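Outer membrane protein TP0453 (Treponema pallidum, PDB 3K8G) alters membrane permeability at acidic pH as an outer membrane-associated lipoprotein and might be involved in ligand transport. Local coordinates at residues 55-60 with 68-73; 198-203 with 243-248. One frame throughout, in Å; residues are numbered along the deposited sequence.

Contact 1: residues 55-60 with 68-73; sequences TAVYGA and FRLFGS
In the antiparallel β-hairpin of strands 54-62 and 67-74, Y58 and F71 face each other as a hydrogen-bonded pair. Their strand axes run at 161°, nearly antiparallel, and A56-S73 and A60-R69 are the flanking hydrogen-bonded pairs. Y58 N donates to F71 O at 2.8 Å, almost straight at 172°, and F71 N returns a bond to Y58 O. The aromatic side chains lie side by side and point the same way, although F71 CG is anti to its backbone N (chi1 -178°) and Y58 CG beside its own; the rings do not stack, and Y58 CD2 comes 4.0 Å from F71 CD2, an edge contact near the plane of the F71 ring. The Y58 ring also turns its edge to F71 O, which lies in the ring plane 3.4 Å from CD2. Beyond the hairpin, Y58 OH bonds to C153 O, and P11 of helix 11-15 packs on both aromatic residues.

On the face carrying V57 and L70, L70 CD2 lies 3.7 Å from G59 CA, over a residue without a side chain, and meets V57 CG1 at 4.1 Å; the two side chains cross obliquely. At the T55 end, T55 and A56 both face S73: T55 N gives S73 O a bond of 2.7 Å, whereas A56 N to S73 O is weak at 3.4 Å. Two successive residues opposite one is the signature of a classic β-bulge, here where the chain turns a corner at T55, in a hairpin whose strands pair onward with 21-26 and 117-123 in the antiparallel half-barrel.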
ATOM      1  N   THR A  55       2.219  13.604   2.878  1.00 14.45           N
ATOM      2  CA  THR A  55       1.108  13.486   3.822  1.00 16.41           C
ATOM      3  C   THR A  55       0.386  12.135   3.677  1.00 14.90           C
ATOM      4  O   THR A  55      -0.103  11.590   4.681  1.00 12.65           O
ATOM      5  CB  THR A  55       0.085  14.654   3.720  1.00 15.54           C
ATOM      6  OG1 THR A  55      -0.401  14.737   2.386  1.00 25.06           O
ATOM      7  CG2 THR A  55       0.752  16.008   4.058  1.00 25.01           C
ATOM      8  N   ALA A  56       0.338  11.595   2.446  1.00 13.45           N
ATOM      9  CA  ALA A  56      -0.374  10.334   2.205  1.00 14.58           C
ATOM     10  C   ALA A  56       0.221   9.579   1.019  1.00 13.12           C
ATOM     11  O   ALA A  56       0.654  10.191   0.039  1.00 14.38           O
ATOM     12  CB  ALA A  56      -1.869  10.600   1.953  1.00 13.52           C
ATOM     13  N   VAL A  57       0.265   8.253   1.141  1.00 13.35           N
ATOM     14  CA  VAL A  57       0.797   7.389   0.094  1.00 13.30           C
ATOM     15  C   VAL A  57      -0.336   6.422  -0.371  1.00 12.89           C
ATOM     16  O   VAL A  57      -0.965   5.763   0.453  1.00 11.96           O
ATOM     17  CB  VAL A  57       2.006   6.557   0.616  1.00 15.27           C
ATOM     18  CG1 VAL A  57       2.475   5.519  -0.440  1.00 14.17           C
ATOM     19  CG2 VAL A  57       3.219   7.474   0.974  1.00 13.87           C
ATOM     20  N   TYR A  58      -0.541   6.331  -1.681  1.00 12.04           N
ATOM     21  CA  TYR A  58      -1.503   5.408  -2.301  1.00  9.57           C
ATOM     22  C   TYR A  58      -0.674   4.384  -3.053  1.00 11.56           C
ATOM     23  O   TYR A  58       0.286   4.755  -3.742  1.00 12.46           O
ATOM     24  CB  TYR A  58      -2.376   6.178  -3.296  1.00 11.46           C
ATOM     25  CG  TYR A  58      -3.118   7.316  -2.675  1.00 14.51           C
ATOM     26  CD1 TYR A  58      -4.453   7.165  -2.294  1.00 18.26           C
ATOM     27  CD2 TYR A  58      -2.491   8.544  -2.440  1.00 19.72           C
ATOM     28  CE1 TYR A  58      -5.161   8.214  -1.711  1.00 19.11           C
ATOM     29  CE2 TYR A  58      -3.193   9.604  -1.837  1.00 24.04           C
ATOM     30  CZ  TYR A  58      -4.526   9.422  -1.476  1.00 24.57           C
ATOM     31  OH  TYR A  58      -5.238  10.456  -0.892  1.00 24.23           O
ATOM     32  N   GLY A  59      -0.986   3.095  -2.910  1.00 11.97           N
ATOM     33  CA  GLY A  59      -0.140   2.110  -3.539  1.00 12.22           C
ATOM     34  C   GLY A  59      -0.957   1.009  -4.207  1.00 11.09           C
ATOM     35  O   GLY A  59      -2.068   0.720  -3.804  1.00  8.83           O
ATOM     36  N   ALA A  60      -0.344   0.368  -5.190  1.00 10.68           N
ATOM     37  CA  ALA A  60      -0.924  -0.801  -5.848  1.00  9.65           C
ATOM     38  C   ALA A  60       0.239  -1.800  -6.078  1.00 10.47           C
ATOM     39  O   ALA A  60       1.316  -1.408  -6.566  1.00 11.89           O
ATOM     40  CB  ALA A  60      -1.554  -0.406  -7.155  1.00  9.63           C
ATOM     41  N   PHE A  68       5.489  -2.533  -7.311  1.00  9.26           N
ATOM     42  CA  PHE A  68       4.597  -1.639  -6.577  1.00  9.67           C
ATOM     43  C   PHE A  68       4.568  -0.329  -7.343  1.00 12.22           C
ATOM     44  O   PHE A  68       5.604   0.115  -7.862  1.00 11.16           O
ATOM     45  CB  PHE A  68       5.172  -1.328  -5.184  1.00 10.50           C
ATOM     46  CG  PHE A  68       4.940  -2.398  -4.153  1.00 15.34           C
ATOM     47  CD1 PHE A  68       3.830  -2.334  -3.307  1.00 14.65           C
ATOM     48  CD2 PHE A  68       5.895  -3.397  -3.932  1.00 18.69           C
ATOM     49  CE1 PHE A  68       3.627  -3.292  -2.281  1.00 15.88           C
ATOM     50  CE2 PHE A  68       5.703  -4.366  -2.906  1.00 18.14           C
ATOM     51  CZ  PHE A  68       4.557  -4.313  -2.099  1.00 14.37           C
ATOM     52  N   ARG A  69       3.392   0.296  -7.422  1.00  9.96           N
ATOM     53  CA  ARG A  69       3.285   1.632  -7.979  1.00  9.62           C
ATOM     54  C   ARG A  69       2.714   2.475  -6.894  1.00 10.76           C
ATOM     55  O   ARG A  69       1.703   2.088  -6.307  1.00 10.24           O
ATOM     56  CB  ARG A  69       2.341   1.645  -9.173  1.00 10.49           C
ATOM     57  CG  ARG A  69       2.767   0.635 -10.292  1.00 11.76           C
ATOM     58  CD  ARG A  69       1.889   0.838 -11.548  1.00 12.17           C
ATOM     59  NE  ARG A  69       1.997  -0.363 -12.385  1.00 11.13           N
ATOM     60  CZ  ARG A  69       1.020  -0.843 -13.136  1.00 11.03           C
ATOM     61  NH1 ARG A  69      -0.169  -0.224 -13.193  1.00  9.43           N
ATOM     62  NH2 ARG A  69       1.225  -1.949 -13.829  1.00  9.11           N
ATOM     63  N   LEU A  70       3.337   3.629  -6.641  1.00 11.87           N
ATOM     64  CA  LEU A  70       2.992   4.435  -5.478  1.00  9.99           C
ATOM     65  C   LEU A  70       2.785   5.873  -5.906  1.00  9.72           C
ATOM     66  O   LEU A  70       3.508   6.415  -6.729  1.00 11.62           O
ATOM     67  CB  LEU A  70       4.119   4.392  -4.419  1.00 12.36           C
ATOM     68  CG  LEU A  70       4.546   2.983  -3.982  1.00 18.67           C
ATOM     69  CD1 LEU A  70       5.933   2.964  -3.392  1.00 26.44           C
ATOM     70  CD2 LEU A  70       3.488   2.458  -2.996  1.00 17.87           C
ATOM     71  N   PHE A  71       1.804   6.502  -5.296  1.00 10.52           N
ATOM     72  CA  PHE A  71       1.543   7.885  -5.521  1.00 11.87           C
ATOM     73  C   PHE A  71       1.496   8.606  -4.174  1.00 13.06           C
ATOM     74  O   PHE A  71       0.791   8.173  -3.264  1.00 11.78           O
ATOM     75  CB  PHE A  71       0.216   8.028  -6.275  1.00 11.35           C
ATOM     76  CG  PHE A  71      -0.143   9.448  -6.603  1.00 12.12           C
ATOM     77  CD1 PHE A  71       0.080   9.959  -7.879  1.00 18.45           C
ATOM     78  CD2 PHE A  71      -0.738  10.264  -5.640  1.00 14.42           C
ATOM     79  CE1 PHE A  71      -0.283  11.279  -8.203  1.00 15.00           C
ATOM     80  CE2 PHE A  71      -1.085  11.602  -5.947  1.00 18.99           C
ATOM     81  CZ  PHE A  71      -0.869  12.088  -7.227  1.00 12.61           C
ATOM     82  N   GLY A  72       2.272   9.683  -4.060  1.00 12.11           N
ATOM     83  CA  GLY A  72       2.347  10.450  -2.790  1.00 14.17           C
ATOM     84  C   GLY A  72       1.819  11.869  -2.942  1.00 12.87           C
ATOM     85  O   GLY A  72       2.079  12.499  -3.952  1.00 11.60           O
ATOM     86  N   SER A  73       1.025  12.349  -1.970  1.00 14.95           N
ATOM     87  CA  SER A  73       0.644  13.765  -1.931  1.00 18.07           C
ATOM     88  C   SER A  73       1.527  14.368  -0.872  1.00 16.56           C
ATOM     89  O   SER A  73       1.639  13.805   0.222  1.00 15.26           O
ATOM     90  CB  SER A  73      -0.816  13.959  -1.497  1.00 18.85           C
ATOM     91  OG  SER A  73      -1.667  13.196  -2.333  1.00 31.97           O
TER

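Contact 2: residues 198-203 with 243-248; sequences NEYLYT and ISAERL
L248 CD2 sits over one face of the Y200 ring, 3.8 Å from its centroid and 23° off the normal, a CH-pi contact displaced toward the rim; its nearest ring atom is Y200 CG at 3.5 Å, and the two side chains cross at about a right angle. A245 CB approaches the same ring in its plane, 3.9 Å from CE1, while I243 CG2 packs against Y200 CB and, at 4.0 Å, against Y202 CD1.

This apolar cluster forms where strand 235-244 passes directly into helix 245-253, which lies in a region predicted to be amphipathic. In the strand part, Y200 N to I243 O at 2.7 Å and I243 N to Y200 O make an antiparallel hydrogen-bonded pair. S244 is the N-cap: its OG accepts from R247 N at 3.0 Å. A245 N donates to N198 O with an N-H...O angle of 171°, the donor tilted 26° from the carbonyl plane. A water donates to that oxygen and accepts from E246 N, so the N-H groups of A245, E246 and R247 each have an acceptor. Farther out, N30 OD1 is hydrogen-bonded to Y200 OH, and L33 of helix 31-41 touches both Y200 and L248.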
ATOM      1  N   ASN A 198       4.055   0.244  19.617  1.00 24.04           N
ATOM      2  CA  ASN A 198       4.813  -0.429  18.559  1.00 26.38           C
ATOM      3  C   ASN A 198       4.019  -1.527  17.851  1.00 26.15           C
ATOM      4  O   ASN A 198       4.591  -2.383  17.163  1.00 25.61           O
ATOM      5  CB  ASN A 198       6.122  -1.015  19.094  1.00 28.17           C
ATOM      6  CG  ASN A 198       5.916  -1.944  20.309  1.00 32.93           C
ATOM      7  OD1 ASN A 198       4.782  -2.217  20.744  1.00 36.13           O
ATOM      8  ND2 ASN A 198       7.035  -2.418  20.876  1.00 35.86           N
ATOM      9  N   GLU A 199       2.705  -1.519  18.024  1.00 25.83           N
ATOM     10  CA  GLU A 199       1.869  -2.479  17.296  1.00 24.35           C
ATOM     11  C   GLU A 199       0.723  -1.806  16.575  1.00 22.99           C
ATOM     12  O   GLU A 199       0.569  -0.583  16.662  1.00 19.72           O
ATOM     13  CB  GLU A 199       1.343  -3.550  18.236  1.00 26.54           C
ATOM     14  CG  GLU A 199       0.354  -3.054  19.265  1.00 32.83           C
ATOM     15  CD  GLU A 199       0.136  -4.068  20.369  1.00 41.71           C
ATOM     16  OE1 GLU A 199      -0.943  -4.041  20.997  1.00 42.44           O
ATOM     17  OE2 GLU A 199       1.047  -4.894  20.601  1.00 46.41           O
ATOM     18  N   TYR A 200      -0.066  -2.620  15.854  1.00 19.50           N
ATOM     19  CA  TYR A 200      -1.242  -2.158  15.130  1.00 18.27           C
ATOM     20  C   TYR A 200      -2.469  -2.905  15.601  1.00 16.44           C
ATOM     21  O   TYR A 200      -2.422  -4.117  15.741  1.00 20.67           O
ATOM     22  CB  TYR A 200      -1.029  -2.311  13.584  1.00 13.91           C
ATOM     23  CG  TYR A 200      -0.280  -1.123  13.038  1.00 14.62           C
ATOM     24  CD1 TYR A 200       1.095  -1.018  13.181  1.00 16.03           C
ATOM     25  CD2 TYR A 200      -0.965  -0.050  12.462  1.00 10.04           C
ATOM     26  CE1 TYR A 200       1.795   0.114  12.705  1.00 19.03           C
ATOM     27  CE2 TYR A 200      -0.276   1.088  11.997  1.00 10.93           C
ATOM     28  CZ  TYR A 200       1.093   1.150  12.107  1.00 10.54           C
ATOM     29  OH  TYR A 200       1.739   2.291  11.647  1.00 14.57           O
ATOM     30  N   LEU A 201      -3.553  -2.176  15.878  1.00 15.71           N
ATOM     31  CA  LEU A 201      -4.866  -2.757  16.120  1.00 16.96           C
ATOM     32  C   LEU A 201      -5.572  -2.843  14.764  1.00 17.56           C
ATOM     33  O   LEU A 201      -5.432  -1.915  13.963  1.00 17.24           O
ATOM     34  CB  LEU A 201      -5.700  -1.797  16.968  1.00 19.84           C
ATOM     35  CG  LEU A 201      -5.887  -2.077  18.457  1.00 29.41           C
ATOM     36  CD1 LEU A 201      -6.205  -0.767  19.156  1.00 35.68           C
ATOM     37  CD2 LEU A 201      -6.993  -3.114  18.702  1.00 36.23           C
ATOM     38  N   TYR A 202      -6.325  -3.903  14.502  1.00 15.00           N
ATOM     39  CA  TYR A 202      -6.988  -3.963  13.167  1.00 17.04           C
ATOM     40  C   TYR A 202      -8.387  -4.531  13.172  1.00 15.97           C
ATOM     41  O   TYR A 202      -8.796  -5.207  14.132  1.00 13.97           O
ATOM     42  CB  TYR A 202      -6.116  -4.694  12.131  1.00 14.25           C
ATOM     43  CG  TYR A 202      -5.869  -6.135  12.446  1.00 19.52           C
ATOM     44  CD1 TYR A 202      -4.688  -6.523  13.079  1.00 23.68           C
ATOM     45  CD2 TYR A 202      -6.810  -7.115  12.124  1.00 18.05           C
ATOM     46  CE1 TYR A 202      -4.445  -7.845  13.388  1.00 23.49           C
ATOM     47  CE2 TYR A 202      -6.578  -8.444  12.440  1.00 19.68           C
ATOM     48  CZ  TYR A 202      -5.387  -8.792  13.060  1.00 24.47           C
ATOM     49  OH  TYR A 202      -5.139 -10.099  13.362  1.00 29.86           O
ATOM     50  N   THR A 203      -9.126  -4.233  12.092  1.00 16.66           N
ATOM     51  CA  THR A 203     -10.390  -4.887  11.818  1.00 17.07           C
ATOM     52  C   THR A 203     -10.239  -5.353  10.397  1.00 16.13           C
ATOM     53  O   THR A 203      -9.657  -4.644   9.557  1.00 15.45           O
ATOM     54  CB  THR A 203     -11.612  -3.925  11.788  1.00 20.09           C
ATOM     55  OG1 THR A 203     -11.629  -3.103  12.944  1.00 30.58           O
ATOM     56  CG2 THR A 203     -12.911  -4.719  11.769  1.00 20.34           C
ATOM     57  N   ILE A 243      -1.117  -6.911  15.757  1.00 22.46           N
ATOM     58  CA  ILE A 243       0.090  -7.387  15.094  1.00 21.72           C
ATOM     59  C   ILE A 243       1.149  -6.323  15.342  1.00 22.38           C
ATOM     60  O   ILE A 243       0.833  -5.123  15.316  1.00 22.01           O
ATOM     61  CB  ILE A 243      -0.147  -7.574  13.550  1.00 21.89           C
ATOM     62  CG1 ILE A 243       1.114  -8.098  12.836  1.00 20.50           C
ATOM     63  CG2 ILE A 243      -0.667  -6.272  12.902  1.00 17.60           C
ATOM     64  CD1 ILE A 243       0.869  -8.526  11.382  1.00 18.83           C
ATOM     65  N   SER A 244       2.395  -6.731  15.597  1.00 22.17           N
ATOM     66  CA  SER A 244       3.448  -5.740  15.845  1.00 23.45           C
ATOM     67  C   SER A 244       3.730  -5.001  14.548  1.00 24.75           C
ATOM     68  O   SER A 244       3.513  -5.562  13.454  1.00 25.04           O
ATOM     69  CB  SER A 244       4.730  -6.392  16.375  1.00 23.32           C
ATOM     70  OG  SER A 244       5.376  -7.133  15.349  1.00 25.72           O
ATOM     71  N   ALA A 245       4.202  -3.755  14.660  1.00 23.66           N
ATOM     72  CA  ALA A 245       4.581  -2.959  13.504  1.00 25.23           C
ATOM     73  C   ALA A 245       5.669  -3.668  12.713  1.00 26.50           C
ATOM     74  O   ALA A 245       5.661  -3.649  11.488  1.00 25.13           O
ATOM     75  CB  ALA A 245       5.055  -1.573  13.933  1.00 25.91           C
ATOM     76  N   GLU A 246       6.615  -4.291  13.415  1.00 27.17           N
ATOM     77  CA  GLU A 246       7.651  -5.069  12.726  1.00 27.67           C
ATOM     78  C   GLU A 246       7.084  -6.241  11.897  1.00 25.81           C
ATOM     79  O   GLU A 246       7.537  -6.474  10.777  1.00 26.94           O
ATOM     80  CB  GLU A 246       8.743  -5.560  13.691  1.00 28.53           C
ATOM     81  CG  GLU A 246       9.168  -7.000  13.417  1.00 33.55           C
ATOM     82  CD  GLU A 246      10.664  -7.180  13.326  1.00 42.71           C
ATOM     83  OE1 GLU A 246      11.339  -7.119  14.380  1.00 39.67           O
ATOM     84  OE2 GLU A 246      11.155  -7.399  12.191  1.00 47.24           O
ATOM     85  N   ARG A 247       6.120  -6.984  12.428  1.00 26.31           N
ATOM     86  CA  ARG A 247       5.594  -8.112  11.660  1.00 25.22           C
ATOM     87  C   ARG A 247       4.692  -7.619  10.538  1.00 23.35           C
ATOM     88  O   ARG A 247       4.689  -8.198   9.452  1.00 24.47           O
ATOM     89  CB  ARG A 247       4.873  -9.153  12.515  1.00 26.81           C
ATOM     90  CG  ARG A 247       5.247 -10.583  12.072  1.00 31.51           C
ATOM     91  CD  ARG A 247       4.497 -11.691  12.789  1.00 32.71           C
ATOM     92  NE  ARG A 247       3.478 -12.208  11.893  1.00 43.15           N
ATOM     93  CZ  ARG A 247       2.173 -12.145  12.115  1.00 37.29           C
ATOM     94  NH1 ARG A 247       1.354 -12.630  11.213  1.00 39.43           N
ATOM     95  NH2 ARG A 247       1.694 -11.617  13.233  1.00 40.98           N
ATOM     96  N   LEU A 248       3.935  -6.548  10.793  1.00 21.29           N
ATOM     97  CA  LEU A 248       3.106  -5.940   9.760  1.00 21.31           C
ATOM     98  C   LEU A 248       3.952  -5.507   8.561  1.00 20.65           C
ATOM     99  O   LEU A 248       3.597  -5.774   7.418  1.00 19.32           O
ATOM    100  CB  LEU A 248       2.286  -4.769  10.314  1.00 20.77           C
ATOM    101  CG  LEU A 248       1.370  -3.998   9.341  1.00 21.30           C
ATOM    102  CD1 LEU A 248       0.397  -4.935   8.634  1.00 20.87           C
ATOM    103  CD2 LEU A 248       0.612  -2.852  10.089  1.00 20.01           C
TER
HETATM  104  O   HOH W   1       7.105  -3.582  16.313  1.00 31.20           O

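In the fold
Both contacts are largely buried and reach the same antiparallel strand system, but the centre of contact 1 lies about 7 Å from the centre of the chain, that of contact 2 about 15 Å; their nearest atoms are about 10 Å apart, so they do not touch. Contact 1 joins the arms of a hairpin, seven residues between its segments, by main-chain bonds at alternate pairs. Contact 2 closes a 39-residue excursion, pairs strands briefly, then gives way to helix-on-strand packing with a capped, hydrated helix start. Helix 11-15 meets Y58, A60 and F71; helix 31-41 meets Y200, A245, E246 and L248. Of the amphipathic helices 2, 3 and 9, which move when the cavity opens, contact 2 includes the start of helix 9.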